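Side-chain contacts in DR2417 (Deinococcus radiodurans, PDB 4XWW), which probably degrades RNA from the 5' end as a homodimeric, metal-dependent exonuclease of the metallo-beta-lactamase superfamily, possibly with endonuclease activity as well: residues V115-K118 / L119-G123; L192-V195 / E196-G199; V368-P371 / P372-R375. One frame throughout, in Å; residues are numbered along the deposited sequence.

Interaction 1 of 3, residues V115-K118 / L119-G123; sequences VREK and LSEFG
With CG1 of Val115 swung opposite the backbone N (chi1 165°) and CG of Leu119 opposite its own carbonyl carbon (chi1 -61°), the two side chains point the same way and meet side by side one turn apart, Val115 CG1 3.6 Å from Leu119 CD1. Beneath them Leu119 N donates a nearly straight bond of 2.8 Å to Val115 O. Both residues are buried and apolar, as befits the inner side of helix 109-122, the crossover of a beta-alpha-beta unit between the parallel strands 104-107 and 128-131 of the metallo-beta-lactamase fold. Val115 also packs on Leu93 and Leu129, and Leu119 on Val127. Toward solvent, Glu117 and Glu121 run alongside each other, Glu117 OE1 3.7 Å from Glu121 OE2, a like-charge approach that is probably eased by solvent. A water donates to Glu117 OE1 at 3.2 Å; its distance to Glu121 OE2 is so short that this half of the bridge is doubtful. Lys118, long enough to leave the helix, forms a salt bridge with Glu87. At the C-terminal end Gly123, with positive phi (76°), closes a Schellman motif, its N bonded to Ser120 O at 2.9 Å.

Interaction 2 of 3, residues L192-V195 / E196-G199; sequences LERV and EQAG
Leu192 O accepts the N-H of Glu196 at 2.8 Å, the first of four successive helical bonds that tie residues 192-195 to 196-199. The next three run from Gln197 N to Glu193 O, from Ala198 N to Arg194 O and from Gly199 N to Val195 O. Of the four, the Ala198 bond is the most bent, with 145° at the hydrogen. A water adds a bridge at the start of the helix, donating to Glu196 OE1 at 2.8 Å and, weakly, to Leu192 O, so that this carbonyl has a second partner beside its helical one. Glu196 can reach this water because its chain stays extended from a CG placed anti to the backbone N.

Arg194 behaves differently: its chain bends at chi2 (68°) and carries the guanidinium along the helix toward the next turn. NH1 comes to 3.6 Å from Ala198 N, which lies at the guanidinium edge and in its plane; both are donors, and the charged group finds its strongest partner in Glu147, which forms a salt bridge with NH2. Gln197 CB lies obliquely to the same group, Arg194 NH1 to Gln197 CB being 3.8 Å, while the Gln197 amide turns to Asp201.

Farther out, the methyl of Ala198 packs on Ile162 of strand 159-165, where a small side chain fits a close approach. On the same buried side, the compact, branched Val195 packs against Leu393 and Thr394, and Leu192 meets Ile390, all of helix 384-394. Such a division between apolar and charged residues marks the amphipathic helix 192-201, which connects the parallel strands 168-172 and 205-209 as a beta-alpha-beta crossover in the metallo-beta-lactamase fold.

Interaction 3 of 3, residues V368-P371 / P372-R375; sequences VVYP and PTYR
Val369 CG1 sits over one face of the Tyr374 ring, 3.9 Å from its centroid, in a CH-pi contact; the two side chains cross at about a right angle. Val369 ends strand 367-369, an outermost strand of the five-stranded parallel sheet, and the chain leaves it through a type VI turn, residues 370-373, with a cis peptide bond between Pro371 and Pro372. A beta-branched residue suits the strand, and it shares Ile232 of helix 222-234 with Tyr374 as a packing partner.

Tyr370 comes next. Its carbonyl O accepts Tyr374 N at 3.0 Å across the turn, the donor standing 39° out of the carbonyl plane, and the same oxygen lies at the edge of the Tyr374 ring. The Tyr370 ring itself takes the crowded position between backbone N and carbonyl carbon (chi1 46°) and heads to the opposite flank of the strand from Val369, onto Val358 and Leu342. There the hydroxyl of this buried residue is satisfied by hydrogen bonds with Tyr362 and with Glu214 of the second subunit, so this residue belongs to the dimer contact.

Pro371, whose fixed phi suits the turn, packs on His377, predicted to bind substrate. Its CA makes a CA-H...O contact with the carbonyl O of Tyr374, Pro371 CA to Tyr374 O being 3.2 Å.

The three contacts are separate, with centres 36 to 37 Å apart and no touching atoms; even 192-199 and 368-375 stay about 20 Å apart at their nearest atoms. Interaction 1 lies near the zinc site: the side chain of Val115 is about 13 Å from a bound zinc ion and about 8 Å from that of the zinc ligand His89. Nearest atoms stand about 6 Å from the bound RNA in interaction 1, about 9 Å in interaction 3 and about 18 Å in interaction 2. Interactions 2 and 3 are related through helix 384-394, which follows the loop of residues 372-375 and packs against helix 192-201. Interaction 3 alone touches the second subunit.

Interaction 1 of 3, residues V115-K118 / L119-G123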
# COMPACT_ATOMS: atom_id res chain seq x y z
N VAL A 115 0.87 -28.52 10.94
CA VAL A 115 2.31 -28.57 11.19
C VAL A 115 2.90 -29.86 10.63
O VAL A 115 3.95 -29.85 10.00
CB VAL A 115 2.63 -28.43 12.69
CG1 VAL A 115 4.06 -28.84 13.01
CG2 VAL A 115 2.38 -26.99 13.13
N ARG A 116 2.20 -30.98 10.86
CA ARG A 116 2.65 -32.28 10.39
C ARG A 116 2.86 -32.27 8.88
O ARG A 116 3.86 -32.78 8.38
CB ARG A 116 1.63 -33.36 10.80
CG ARG A 116 2.17 -34.75 10.98
CD ARG A 116 1.05 -35.70 11.45
NE ARG A 116 0.92 -35.72 12.91
CZ ARG A 116 -0.16 -35.34 13.58
NH1 ARG A 116 -1.24 -34.90 12.94
NH2 ARG A 116 -0.17 -35.41 14.91
N GLU A 117 1.92 -31.68 8.16
CA GLU A 117 2.02 -31.60 6.71
C GLU A 117 3.19 -30.69 6.29
O GLU A 117 3.92 -30.99 5.34
CB GLU A 117 0.72 -31.08 6.11
CG GLU A 117 0.58 -31.35 4.64
CD GLU A 117 -0.32 -30.36 3.95
OE1 GLU A 117 -0.10 -30.10 2.74
OE2 GLU A 117 -1.24 -29.83 4.61
N LYS A 118 3.34 -29.59 7.01
CA LYS A 118 4.42 -28.64 6.79
C LYS A 118 5.77 -29.32 6.96
O LYS A 118 6.65 -29.20 6.11
CB LYS A 118 4.26 -27.46 7.75
CG LYS A 118 5.07 -26.21 7.42
CD LYS A 118 4.68 -25.05 8.34
CE LYS A 118 3.43 -24.32 7.85
NZ LYS A 118 3.72 -23.44 6.68
N LEU A 119 5.93 -30.05 8.06
CA LEU A 119 7.17 -30.75 8.33
C LEU A 119 7.43 -31.82 7.28
O LEU A 119 8.57 -32.04 6.89
CB LEU A 119 7.15 -31.36 9.74
CG LEU A 119 6.99 -30.31 10.84
CD1 LEU A 119 6.85 -30.96 12.21
CD2 LEU A 119 8.15 -29.34 10.83
N SER A 120 6.37 -32.47 6.82
CA SER A 120 6.49 -33.48 5.78
C SER A 120 7.08 -32.90 4.50
O SER A 120 8.01 -33.49 3.93
CB SER A 120 5.13 -34.11 5.50
OG SER A 120 5.23 -35.09 4.48
N GLU A 121 6.55 -31.76 4.05
CA GLU A 121 7.06 -31.07 2.86
C GLU A 121 8.55 -30.82 2.96
O GLU A 121 9.26 -30.82 1.95
CB GLU A 121 6.34 -29.74 2.64
CG GLU A 121 4.82 -29.82 2.53
CD GLU A 121 4.34 -30.08 1.12
OE1 GLU A 121 5.15 -29.96 0.17
OE2 GLU A 121 3.15 -30.40 0.95
N PHE A 122 9.02 -30.59 4.18
CA PHE A 122 10.41 -30.26 4.42
C PHE A 122 11.27 -31.47 4.70
O PHE A 122 12.49 -31.35 4.79
CB PHE A 122 10.54 -29.26 5.57
CG PHE A 122 10.52 -27.84 5.13
CD1 PHE A 122 9.37 -27.29 4.57
CD2 PHE A 122 11.65 -27.05 5.25
CE1 PHE A 122 9.35 -25.98 4.15
CE2 PHE A 122 11.63 -25.73 4.83
CZ PHE A 122 10.48 -25.19 4.28
N GLY A 123 10.65 -32.63 4.83
CA GLY A 123 11.37 -33.85 5.11
C GLY A 123 11.85 -33.98 6.54
O GLY A 123 12.65 -34.86 6.85
O HOH W 1 2.16 -32.26 2.14

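Interaction 2 of 3, residues L192-V195 / E196-G199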
# COMPACT_ATOMS: atom_id res chain seq x y z
N LEU A 192 -14.92 -18.09 28.59
CA LEU A 192 -14.84 -16.91 29.45
C LEU A 192 -15.01 -17.28 30.92
O LEU A 192 -14.55 -16.56 31.80
CB LEU A 192 -15.89 -15.87 29.04
CG LEU A 192 -15.69 -15.30 27.63
CD1 LEU A 192 -16.71 -14.20 27.35
CD2 LEU A 192 -14.26 -14.78 27.46
N GLU A 193 -15.68 -18.40 31.17
CA GLU A 193 -15.78 -18.95 32.52
C GLU A 193 -14.38 -19.22 33.07
O GLU A 193 -14.06 -18.85 34.21
CB GLU A 193 -16.62 -20.22 32.50
CG GLU A 193 -16.84 -20.89 33.84
CD GLU A 193 -17.66 -22.16 33.71
OE1 GLU A 193 -17.33 -23.00 32.85
OE2 GLU A 193 -18.65 -22.31 34.47
N ARG A 194 -13.54 -19.85 32.26
CA ARG A 194 -12.20 -20.21 32.71
C ARG A 194 -11.36 -18.96 32.92
O ARG A 194 -10.58 -18.88 33.86
CB ARG A 194 -11.49 -21.13 31.72
CG ARG A 194 -10.09 -21.50 32.16
CD ARG A 194 -10.17 -22.39 33.43
NE ARG A 194 -8.90 -22.75 34.07
CZ ARG A 194 -8.29 -22.01 35.00
NH1 ARG A 194 -8.79 -20.81 35.36
NH2 ARG A 194 -7.17 -22.45 35.56
N VAL A 195 -11.53 -17.99 32.02
CA VAL A 195 -10.78 -16.75 32.11
C VAL A 195 -11.19 -15.98 33.37
O VAL A 195 -10.34 -15.46 34.10
CB VAL A 195 -11.00 -15.89 30.83
CG1 VAL A 195 -10.44 -14.48 31.02
CG2 VAL A 195 -10.36 -16.58 29.60
N GLU A 196 -12.49 -15.91 33.63
CA GLU A 196 -12.98 -15.24 34.83
C GLU A 196 -12.45 -15.93 36.10
O GLU A 196 -12.08 -15.27 37.08
CB GLU A 196 -14.51 -15.21 34.84
CG GLU A 196 -15.07 -14.60 36.12
CD GLU A 196 -16.51 -14.16 35.98
OE1 GLU A 196 -17.24 -14.78 35.18
OE2 GLU A 196 -16.90 -13.20 36.68
N GLN A 197 -12.43 -17.27 36.09
CA GLN A 197 -11.88 -18.02 37.21
C GLN A 197 -10.41 -17.67 37.40
O GLN A 197 -9.95 -17.54 38.52
CB GLN A 197 -12.03 -19.54 36.99
CG GLN A 197 -11.52 -20.41 38.14
CD GLN A 197 -12.28 -20.18 39.45
OE1 GLN A 197 -13.51 -20.06 39.45
NE2 GLN A 197 -11.56 -20.08 40.54
N ALA A 198 -9.68 -17.50 36.29
CA ALA A 198 -8.26 -17.20 36.38
C ALA A 198 -8.07 -15.85 37.07
O ALA A 198 -7.18 -15.69 37.90
CB ALA A 198 -7.60 -17.19 34.97
N GLY A 199 -8.93 -14.89 36.74
CA GLY A 199 -8.93 -13.61 37.42
C GLY A 199 -9.15 -13.73 38.94
O GLY A 199 -8.52 -13.01 39.72
O HOH W 2 -17.34 -15.01 32.43

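Interaction 3 of 3, residues V368-P371 / P372-R375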
# COMPACT_ATOMS: atom_id res chain seq x y z
N VAL A 368 -19.57 -6.94 -8.30
CA VAL A 368 -18.47 -7.08 -7.35
C VAL A 368 -18.95 -6.67 -5.98
O VAL A 368 -19.47 -5.56 -5.79
CB VAL A 368 -17.24 -6.23 -7.74
CG1 VAL A 368 -16.00 -6.74 -7.02
CG2 VAL A 368 -17.05 -6.21 -9.26
N VAL A 369 -18.75 -7.56 -5.01
CA VAL A 369 -19.31 -7.42 -3.67
C VAL A 369 -18.19 -7.50 -2.64
O VAL A 369 -17.47 -8.50 -2.56
CB VAL A 369 -20.35 -8.54 -3.41
CG1 VAL A 369 -20.83 -8.52 -1.98
CG2 VAL A 369 -21.52 -8.39 -4.37
N TYR A 370 -18.04 -6.44 -1.85
CA TYR A 370 -16.96 -6.38 -0.83
C TYR A 370 -17.28 -5.39 0.27
O TYR A 370 -18.20 -4.57 0.13
CB TYR A 370 -15.62 -6.00 -1.48
CG TYR A 370 -15.76 -4.83 -2.43
CD1 TYR A 370 -15.87 -3.52 -1.95
CD2 TYR A 370 -15.81 -5.03 -3.79
CE1 TYR A 370 -16.01 -2.45 -2.83
CE2 TYR A 370 -15.94 -3.97 -4.68
CZ TYR A 370 -16.05 -2.69 -4.19
OH TYR A 370 -16.20 -1.66 -5.09
N PRO A 371 -16.56 -5.48 1.40
CA PRO A 371 -16.76 -4.49 2.47
C PRO A 371 -16.14 -3.16 2.06
O PRO A 371 -15.18 -3.18 1.31
CB PRO A 371 -16.02 -5.08 3.67
CG PRO A 371 -15.80 -6.52 3.31
CD PRO A 371 -15.62 -6.54 1.84
N PRO A 372 -16.63 -2.05 2.61
CA PRO A 372 -17.68 -1.96 3.62
C PRO A 372 -19.09 -1.89 3.04
O PRO A 372 -20.06 -1.94 3.79
CB PRO A 372 -17.33 -0.67 4.36
CG PRO A 372 -16.70 0.14 3.33
CD PRO A 372 -15.91 -0.78 2.46
N THR A 373 -19.21 -1.78 1.72
CA THR A 373 -20.50 -1.70 1.06
C THR A 373 -21.41 -2.84 1.50
O THR A 373 -22.58 -2.66 1.79
CB THR A 373 -20.32 -1.75 -0.47
OG1 THR A 373 -19.30 -0.83 -0.86
CG2 THR A 373 -21.63 -1.41 -1.17
N TYR A 374 -20.83 -4.04 1.51
CA TYR A 374 -21.52 -5.23 1.99
C TYR A 374 -20.74 -5.80 3.17
O TYR A 374 -19.52 -5.93 3.10
CB TYR A 374 -21.63 -6.26 0.88
CG TYR A 374 -22.41 -5.80 -0.32
CD1 TYR A 374 -21.77 -5.11 -1.35
CD2 TYR A 374 -23.76 -6.06 -0.44
CE1 TYR A 374 -22.47 -4.70 -2.48
CE2 TYR A 374 -24.47 -5.64 -1.56
CZ TYR A 374 -23.81 -4.95 -2.57
OH TYR A 374 -24.51 -4.54 -3.67
N ARG A 375 -21.44 -6.13 4.26
CA ARG A 375 -20.72 -6.63 5.43
C ARG A 375 -20.52 -8.12 5.28
O ARG A 375 -21.30 -8.92 5.80
CB ARG A 375 -21.47 -6.33 6.73
CG ARG A 375 -20.56 -6.60 7.95
CD ARG A 375 -21.26 -6.48 9.30
NE ARG A 375 -21.88 -5.18 9.49
CZ ARG A 375 -21.24 -4.11 9.98
NH1 ARG A 375 -21.89 -2.96 10.11
NH2 ARG A 375 -19.96 -4.19 10.31